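Local atomic coordinates of Rep protein (Adeno-associated virus - 5, PDB entry 1M55), a protein that probably binds and nicks viral DNA at the replication origin, acting through the endonuclease domain of a rolling-circle-type replication initiator. Residues 6-11 with 132-137; 65-70 with 109-114; 71-76 with 93-98. All blocks are in the same frame, centred on the assembly; numbering follows the deposited sequence.

Interaction 1 (6-11 with 132-137); sequences EVIVRV and AITKVK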
# COMPACT_ATOMS: atom_id res chain seq x y z
N GLU A 6 1.49 3.36 9.68
CA GLU A 6 1.05 2.33 8.74
C GLU A 6 -0.45 2.40 8.57
O GLU A 6 -1.20 2.40 9.54
CB GLU A 6 1.41 0.91 9.19
CG GLU A 6 0.93 -0.14 8.16
CD GLU A 6 1.13 -1.58 8.60
OE1 GLU A 6 0.58 -1.97 9.66
OE2 GLU A 6 1.80 -2.34 7.88
N VAL A 7 -0.87 2.49 7.31
CA VAL A 7 -2.28 2.51 6.99
C VAL A 7 -2.49 1.35 6.03
O VAL A 7 -1.77 1.22 5.03
CB VAL A 7 -2.70 3.83 6.31
CG1 VAL A 7 -4.19 3.80 5.99
CG2 VAL A 7 -2.37 5.02 7.21
N ILE A 8 -3.40 0.45 6.38
CA ILE A 8 -3.68 -0.68 5.51
C ILE A 8 -4.95 -0.36 4.73
O ILE A 8 -5.97 0.01 5.31
CB ILE A 8 -3.82 -2.01 6.28
CG1 ILE A 8 -2.47 -2.39 6.90
CG2 ILE A 8 -4.30 -3.12 5.34
CD1 ILE A 8 -2.51 -3.65 7.75
N VAL A 9 -4.84 -0.42 3.40
CA VAL A 9 -5.97 -0.15 2.54
C VAL A 9 -6.40 -1.42 1.81
O VAL A 9 -5.61 -2.02 1.08
CB VAL A 9 -5.64 0.95 1.49
CG1 VAL A 9 -6.87 1.22 0.61
CG2 VAL A 9 -5.19 2.23 2.17
N ARG A 10 -7.63 -1.85 2.06
CA ARG A 10 -8.17 -3.03 1.39
C ARG A 10 -8.63 -2.53 0.02
O ARG A 10 -9.34 -1.53 -0.08
CB ARG A 10 -9.32 -3.62 2.20
CG ARG A 10 -8.82 -4.30 3.46
CD ARG A 10 -9.95 -4.71 4.37
NE ARG A 10 -9.46 -5.57 5.45
CZ ARG A 10 -10.19 -5.92 6.51
NH1 ARG A 10 -11.43 -5.50 6.64
NH2 ARG A 10 -9.66 -6.72 7.43
N VAL A 11 -8.17 -3.20 -1.02
CA VAL A 11 -8.45 -2.81 -2.40
C VAL A 11 -9.77 -3.33 -2.98
O VAL A 11 -9.94 -4.53 -3.21
CB VAL A 11 -7.27 -3.22 -3.33
CG1 VAL A 11 -7.55 -2.84 -4.77
CG2 VAL A 11 -5.99 -2.57 -2.85
N ALA A 132 -7.61 1.62 7.14
CA ALA A 132 -7.38 1.53 8.58
C ALA A 132 -5.97 1.87 9.04
O ALA A 132 -4.99 1.34 8.52
CB ALA A 132 -7.75 0.12 9.05
N ILE A 133 -5.88 2.75 10.03
CA ILE A 133 -4.59 3.13 10.61
C ILE A 133 -4.22 2.04 11.62
O ILE A 133 -5.04 1.67 12.47
CB ILE A 133 -4.68 4.47 11.38
CG1 ILE A 133 -5.14 5.59 10.45
CG2 ILE A 133 -3.32 4.81 11.99
CD1 ILE A 133 -5.51 6.87 11.19
N THR A 134 -3.01 1.52 11.53
CA THR A 134 -2.58 0.49 12.47
C THR A 134 -2.38 1.13 13.85
O THR A 134 -1.74 2.18 13.97
CB THR A 134 -1.30 -0.21 12.00
OG1 THR A 134 -1.53 -0.78 10.71
CG2 THR A 134 -0.89 -1.31 12.97
N LYS A 135 -2.98 0.51 14.86
CA LYS A 135 -2.90 0.98 16.24
C LYS A 135 -2.00 0.06 17.06
O LYS A 135 -1.72 -1.07 16.66
CB LYS A 135 -4.29 0.98 16.89
CG LYS A 135 -5.40 1.59 16.06
CD LYS A 135 -5.30 3.09 15.99
CE LYS A 135 -6.48 3.66 15.23
NZ LYS A 135 -6.56 5.13 15.39
N VAL A 136 -1.55 0.56 18.21
CA VAL A 136 -0.71 -0.23 19.11
C VAL A 136 -1.58 -1.37 19.65
O VAL A 136 -1.10 -2.49 19.84
CB VAL A 136 -0.20 0.64 20.29
CG1 VAL A 136 0.57 -0.22 21.28
CG2 VAL A 136 0.69 1.76 19.77
N LYS A 137 -2.86 -1.07 19.84
CA LYS A 137 -3.86 -2.02 20.33
C LYS A 137 -5.22 -1.38 20.07
O LYS A 137 -5.29 -0.17 19.83
CB LYS A 137 -3.67 -2.29 21.83
CG LYS A 137 -3.77 -1.07 22.71
CD LYS A 137 -3.32 -1.40 24.13
CE LYS A 137 -3.38 -0.18 25.03
NZ LYS A 137 -2.86 -0.52 26.39
O HOH W 1 0.11 3.64 12.19

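Interaction 2 (65-70 with 109-114); sequences YEWNKF and SQIRAQ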
# COMPACT_ATOMS: atom_id res chain seq x y z
N TYR A 65 -0.15 11.53 -2.73
CA TYR A 65 -0.25 12.93 -3.13
C TYR A 65 -1.06 13.72 -2.10
O TYR A 65 -0.69 14.84 -1.74
CB TYR A 65 -0.87 13.05 -4.53
CG TYR A 65 -0.05 12.37 -5.62
CD1 TYR A 65 -0.59 12.15 -6.90
CD2 TYR A 65 1.23 11.88 -5.36
CE1 TYR A 65 0.14 11.46 -7.87
CE2 TYR A 65 1.96 11.19 -6.33
CZ TYR A 65 1.41 10.98 -7.58
OH TYR A 65 2.12 10.28 -8.52
N GLU A 66 -2.12 13.11 -1.58
CA GLU A 66 -2.95 13.75 -0.58
C GLU A 66 -2.15 13.87 0.72
O GLU A 66 -2.21 14.89 1.41
CB GLU A 66 -4.23 12.94 -0.36
CG GLU A 66 -5.42 13.74 0.17
CD GLU A 66 -5.94 14.80 -0.80
OE1 GLU A 66 -5.60 14.76 -2.01
OE2 GLU A 66 -6.70 15.67 -0.35
N TRP A 67 -1.35 12.85 1.03
CA TRP A 67 -0.52 12.86 2.23
C TRP A 67 0.50 14.01 2.12
O TRP A 67 0.71 14.75 3.08
CB TRP A 67 0.23 11.53 2.39
CG TRP A 67 1.02 11.43 3.65
CD1 TRP A 67 2.24 11.99 3.90
CD2 TRP A 67 0.66 10.72 4.85
NE1 TRP A 67 2.66 11.67 5.17
CE2 TRP A 67 1.71 10.89 5.77
CE3 TRP A 67 -0.46 9.95 5.22
CZ2 TRP A 67 1.69 10.32 7.05
CZ3 TRP A 67 -0.48 9.38 6.50
CH2 TRP A 67 0.59 9.57 7.39
N ASN A 68 1.09 14.16 0.93
CA ASN A 68 2.08 15.22 0.69
C ASN A 68 1.46 16.59 0.93
O ASN A 68 2.15 17.52 1.34
CB ASN A 68 2.62 15.15 -0.74
CG ASN A 68 3.48 13.91 -1.01
OD1 ASN A 68 3.78 13.61 -2.17
ND2 ASN A 68 3.88 13.20 0.03
N LYS A 69 0.16 16.73 0.65
CA LYS A 69 -0.53 18.00 0.87
C LYS A 69 -0.45 18.36 2.36
O LYS A 69 -0.19 19.51 2.71
CB LYS A 69 -1.99 17.90 0.44
CG LYS A 69 -2.78 19.18 0.66
CD LYS A 69 -4.26 18.97 0.40
CE LYS A 69 -4.84 17.97 1.37
NZ LYS A 69 -6.32 17.95 1.31
N PHE A 70 -0.66 17.36 3.21
CA PHE A 70 -0.63 17.54 4.66
C PHE A 70 0.78 17.66 5.24
O PHE A 70 1.02 18.46 6.15
CB PHE A 70 -1.37 16.40 5.36
CG PHE A 70 -2.82 16.30 5.00
CD1 PHE A 70 -3.34 15.12 4.47
CD2 PHE A 70 -3.69 17.37 5.19
CE1 PHE A 70 -4.69 15.01 4.14
CE2 PHE A 70 -5.04 17.27 4.86
CZ PHE A 70 -5.54 16.09 4.34
N SER A 109 -8.99 10.21 7.09
CA SER A 109 -10.40 10.26 6.75
C SER A 109 -10.57 11.09 5.46
O SER A 109 -11.35 10.73 4.57
CB SER A 109 -11.20 10.89 7.90
OG SER A 109 -12.58 10.94 7.59
N GLN A 110 -9.84 12.19 5.37
CA GLN A 110 -9.89 13.05 4.19
C GLN A 110 -9.30 12.32 2.98
O GLN A 110 -9.80 12.45 1.86
CB GLN A 110 -9.13 14.36 4.44
CG GLN A 110 -9.86 15.31 5.37
CD GLN A 110 -9.08 16.60 5.62
OE1 GLN A 110 -8.63 17.25 4.68
NE2 GLN A 110 -8.94 16.97 6.88
N ILE A 111 -8.23 11.56 3.20
CA ILE A 111 -7.61 10.80 2.12
C ILE A 111 -8.61 9.76 1.61
O ILE A 111 -8.76 9.59 0.40
CB ILE A 111 -6.31 10.11 2.57
CG1 ILE A 111 -5.27 11.17 2.97
CG2 ILE A 111 -5.76 9.25 1.44
CD1 ILE A 111 -3.96 10.62 3.47
N ARG A 112 -9.31 9.09 2.53
CA ARG A 112 -10.30 8.09 2.14
C ARG A 112 -11.37 8.74 1.26
O ARG A 112 -11.75 8.18 0.22
CB ARG A 112 -10.95 7.47 3.38
CG ARG A 112 -12.05 6.46 3.05
CD ARG A 112 -12.52 5.71 4.28
NE ARG A 112 -13.05 6.60 5.31
CZ ARG A 112 -12.61 6.65 6.56
NH1 ARG A 112 -11.62 5.84 6.96
NH2 ARG A 112 -13.14 7.51 7.42
N ALA A 113 -11.84 9.92 1.65
CA ALA A 113 -12.85 10.64 0.88
C ALA A 113 -12.33 10.95 -0.52
O ALA A 113 -13.06 10.85 -1.51
CB ALA A 113 -13.26 11.91 1.61
N GLN A 114 -11.06 11.33 -0.61
CA GLN A 114 -10.44 11.64 -1.90
C GLN A 114 -10.36 10.38 -2.77
O GLN A 114 -10.61 10.44 -3.98
CB GLN A 114 -9.05 12.25 -1.69
CG GLN A 114 -8.24 12.47 -2.97
CD GLN A 114 -8.77 13.61 -3.84
OE1 GLN A 114 -9.87 14.12 -3.64
NE2 GLN A 114 -7.97 14.01 -4.81
O HOH W 2 -8.33 16.21 2.02

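Interaction 3 (71-76 with 93-98); sequences SKQESK and LVETSG. With ZN (zinc ion), chain D.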
# COMPACT_ATOMS: atom_id res chain seq x y z
N SER A 71 1.71 16.85 4.75
CA SER A 71 3.09 16.87 5.24
C SER A 71 3.91 18.01 4.65
O SER A 71 4.97 18.35 5.17
CB SER A 71 3.78 15.54 4.92
OG SER A 71 3.91 15.38 3.51
N LYS A 72 3.42 18.57 3.54
CA LYS A 72 4.09 19.65 2.82
C LYS A 72 5.52 19.29 2.42
O LYS A 72 6.45 20.09 2.55
CB LYS A 72 4.04 20.97 3.61
CG LYS A 72 2.63 21.56 3.70
CD LYS A 72 2.62 22.90 4.42
CE LYS A 72 1.20 23.43 4.61
NZ LYS A 72 0.49 23.65 3.33
N GLN A 73 5.70 18.05 1.96
CA GLN A 73 6.99 17.55 1.49
C GLN A 73 6.75 16.25 0.73
O GLN A 73 5.64 15.71 0.76
CB GLN A 73 7.93 17.27 2.67
CG GLN A 73 7.44 16.20 3.64
CD GLN A 73 8.55 15.64 4.49
OE1 GLN A 73 9.39 14.88 4.01
NE2 GLN A 73 8.58 16.02 5.75
N GLU A 74 7.77 15.77 0.02
CA GLU A 74 7.65 14.51 -0.70
C GLU A 74 8.00 13.44 0.34
O GLU A 74 9.14 13.00 0.43
CB GLU A 74 8.63 14.45 -1.87
CG GLU A 74 8.56 13.16 -2.70
CD GLU A 74 7.36 13.09 -3.64
OE1 GLU A 74 6.55 14.04 -3.67
OE2 GLU A 74 7.24 12.09 -4.36
N SER A 75 7.02 13.08 1.16
CA SER A 75 7.22 12.10 2.22
C SER A 75 7.78 10.76 1.74
O SER A 75 7.43 10.26 0.66
CB SER A 75 5.90 11.85 2.96
OG SER A 75 5.40 13.04 3.55
N LYS A 76 8.68 10.20 2.55
CA LYS A 76 9.29 8.90 2.26
C LYS A 76 8.21 7.85 2.53
O LYS A 76 7.38 8.02 3.43
CB LYS A 76 10.49 8.65 3.16
CG LYS A 76 11.70 9.52 2.84
CD LYS A 76 12.23 9.23 1.45
CE LYS A 76 13.49 10.02 1.15
NZ LYS A 76 14.10 9.62 -0.15
N LEU A 93 3.26 2.40 4.37
CA LEU A 93 4.13 3.00 5.36
C LEU A 93 4.56 4.37 4.86
O LEU A 93 5.18 4.49 3.80
CB LEU A 93 5.38 2.15 5.59
CG LEU A 93 5.25 0.77 6.23
CD1 LEU A 93 6.62 0.12 6.30
CD2 LEU A 93 4.65 0.90 7.62
N VAL A 94 4.22 5.41 5.62
CA VAL A 94 4.59 6.77 5.24
C VAL A 94 5.24 7.40 6.46
O VAL A 94 4.78 7.21 7.59
CB VAL A 94 3.37 7.59 4.79
CG1 VAL A 94 3.83 8.90 4.18
CG2 VAL A 94 2.55 6.81 3.77
N GLU A 95 6.33 8.13 6.26
CA GLU A 95 7.03 8.73 7.38
C GLU A 95 6.15 9.69 8.17
O GLU A 95 5.26 10.34 7.62
CB GLU A 95 8.33 9.41 6.94
CG GLU A 95 8.15 10.73 6.24
CD GLU A 95 9.48 11.35 5.87
OE1 GLU A 95 10.40 11.36 6.72
OE2 GLU A 95 9.60 11.82 4.73
N THR A 96 6.41 9.76 9.48
CA THR A 96 5.63 10.59 10.39
C THR A 96 5.85 12.10 10.29
O THR A 96 4.99 12.89 10.72
CB THR A 96 5.92 10.18 11.85
OG1 THR A 96 7.32 10.33 12.12
CG2 THR A 96 5.53 8.72 12.07
N SER A 97 7.00 12.51 9.76
CA SER A 97 7.36 13.92 9.62
C SER A 97 6.21 14.83 9.18
O SER A 97 5.59 14.62 8.14
CB SER A 97 8.55 14.06 8.67
OG SER A 97 9.13 15.35 8.73
N GLY A 98 5.93 15.84 10.00
CA GLY A 98 4.89 16.81 9.68
C GLY A 98 3.46 16.41 9.99
O GLY A 98 2.55 17.22 9.83
ZN ZN D . 11.06 13.38 4.44
O HOH W 3 10.92 14.38 6.60
O HOH W 4 11.28 12.81 2.14
O HOH W 5 5.29 12.65 6.26

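Interaction 1 (6-11 with 132-137)
Glu6 and Thr134 cross obliquely over a strand pairing that runs on into Val7–Ile133 and Ile8–Ala132. With CG anti to the backbone N (chi1 -180°) and the chain extended beyond it, Glu6 CB, CG and CD all come within 3.7 Å of Thr134 OG1. Thr134 OG1 gives its proton to Glu6 OE1 at 2.6 Å, meeting that oxygen on its anti side and 20° out of the carboxylate plane. The backbones of the same two residues are joined as well: Thr134 N donates to Glu6 O at 2.8 Å, almost straight at 178°. A water accepts from Glu6 N at 2.9 Å and also lies beside Thr134 O, linking the residues a third time.

Further along, the strands follow antiparallel geometry. Ile8 and Ala132 form a hydrogen-bonded pair, Ile8 N to Ala132 O at 2.8 Å and Ala132 N to Ile8 O at 2.9 Å, with both side chains on one face of the sheet. Val7 and Ile133 make the adjoining non-hydrogen-bonded pair, and their side chains emerge on the opposite face, where Val7 CG2 comes to 4.3 Å from Ile133 CG1. Ala132 O takes a second, softer contact from the CA-H of Val7, at 3.3 Å from Val7 CA.

The two faces have different surroundings. Glu6 OE2 is hydrogen-bonded to His91 ND1 and Tyr149 OH; because His91 binds a zinc ion together with Glu82 and His89, Glu6 acts as a second-shell residue and Thr134 steadies its other oxygen. Ile8 also packs on His89 and His91, the histidines of the HUH signature, carried by the neighbouring strand 88-95. On the other face, Val7 lies against Phe63 of helix 50-71, while Ile133 rests on Leu104 and Val108 of helix 101-118.

Interaction 2 (65-70 with 109-114)
Glu66 and Ile111 face each other where helix 50-71 meets helix 101-118, their side chains sliding past one another in opposite directions. The short helical segments run closer to antiparallel than parallel, with 143° between their directions and 10.0 Å between their axes. No direct hydrogen bond joins them, so the contact divides into packing, contacts at the rim of a ring, and a water-mediated polar link.

The packing centres on Ile111. Its CG1 lies 3.8 Å from Glu66 CG, so the aliphatic portion of an acidic side chain serves as a packing surface, and the same branch touches the edge of Phe70 through CE1. The terminal methyl reaches further inward, with Ile111 CD1 at 4.0 Å from Trp67 CE3. The Glu66 chain bends at chi2 (66°), and its OE1 makes a packing contact at 3.6 Å with Gln114 CG, the two side chains crossing at about a right angle.

Around the Phe70 ring, Gln110 OE1 sits in the ring plane at the edge, 3.3 Å from Phe70 CZ, with the amide turned almost perpendicular to the ring. An oxygen placed there faces the slightly positive ring hydrogens. Lys69 CE lies over one face of the ring, displaced toward its rim.

Charged and polar groups gather at the outer margin. Lys69 NZ forms a salt bridge with Glu66 OE2 at 2.8 Å, one turn away on the same helix, approaching from above the carboxylate plane. A water accepts from Lys69 NZ at 2.8 Å and donates to Gln110 OE1 at 2.9 Å, carrying the polar link across.

Phe70 also stacks with Tyr107 of helix 101-118. Both helices pack on one face of the antiparallel sheet, the face carrying Val7 and Ile133.

Interaction 3 (71-76 with 93-98)
Gln73 and Glu95 meet tip to tip after both place CG in the crowded position between backbone N and carbonyl carbon (chi1 62° and 75°) and then extend beyond it. The site they form belongs to the Rep endonuclease fold and lies where the loop after helix 50-71 passes the end of strand 88-95; it is distinct from the zinc site of Glu82, His89 and His91.

Gln73 OE1 binds the zinc ion at 2.3 Å and Glu95 OE2 at 2.2 Å, and two waters also bind the zinc, at 2.4 Å each. Gln73 OE1 lies 3.2 Å from Glu95 OE2 with no hydrogen bond between them, a closeness explained by the ion they share. Glu95 OE2 has a further grip: Lys76 N donates to it at 2.9 Å from above the carboxylate plane. Glu95 N returns a bond to Lys76 O at 3.0 Å, fixing the strand end against the loop.

One zinc-bound water spans the protein ligands, accepting from Gln73 NE2 at 3.0 Å and donating to Glu95 OE1. The other donates to the carbonyl of Glu74, the centre of an inverse gamma turn. Deeper in, Ser75 CB packs on Val94 CG1, and a water outside the zinc shell accepts from Ser75 OG and donates to Glu95 O and Ser97 O, each at 2.7 Å.

Overall arrangement
All three contacts belong to one Rep catalytic domain, an antiparallel sheet with helices packed against it. Interaction 1 joins strands 3-10 and 131-133 and encloses the other two along the chain; interaction 2 links helices 50-71 and 101-118, and interaction 3 lies, in sequence, between the two segments of interaction 2. Centre to centre, the first and second contacts are about 15 Å apart, the first and third about 16 Å, and the second and third about 12 Å. Strands 3-10 and 88-95 are sheet neighbours, so Glu6 touches Leu93, while Trp67 packs on Val94. Strand 88-95 carries ligands of both zinc sites: His89 and His91 of one, Glu95 of the other.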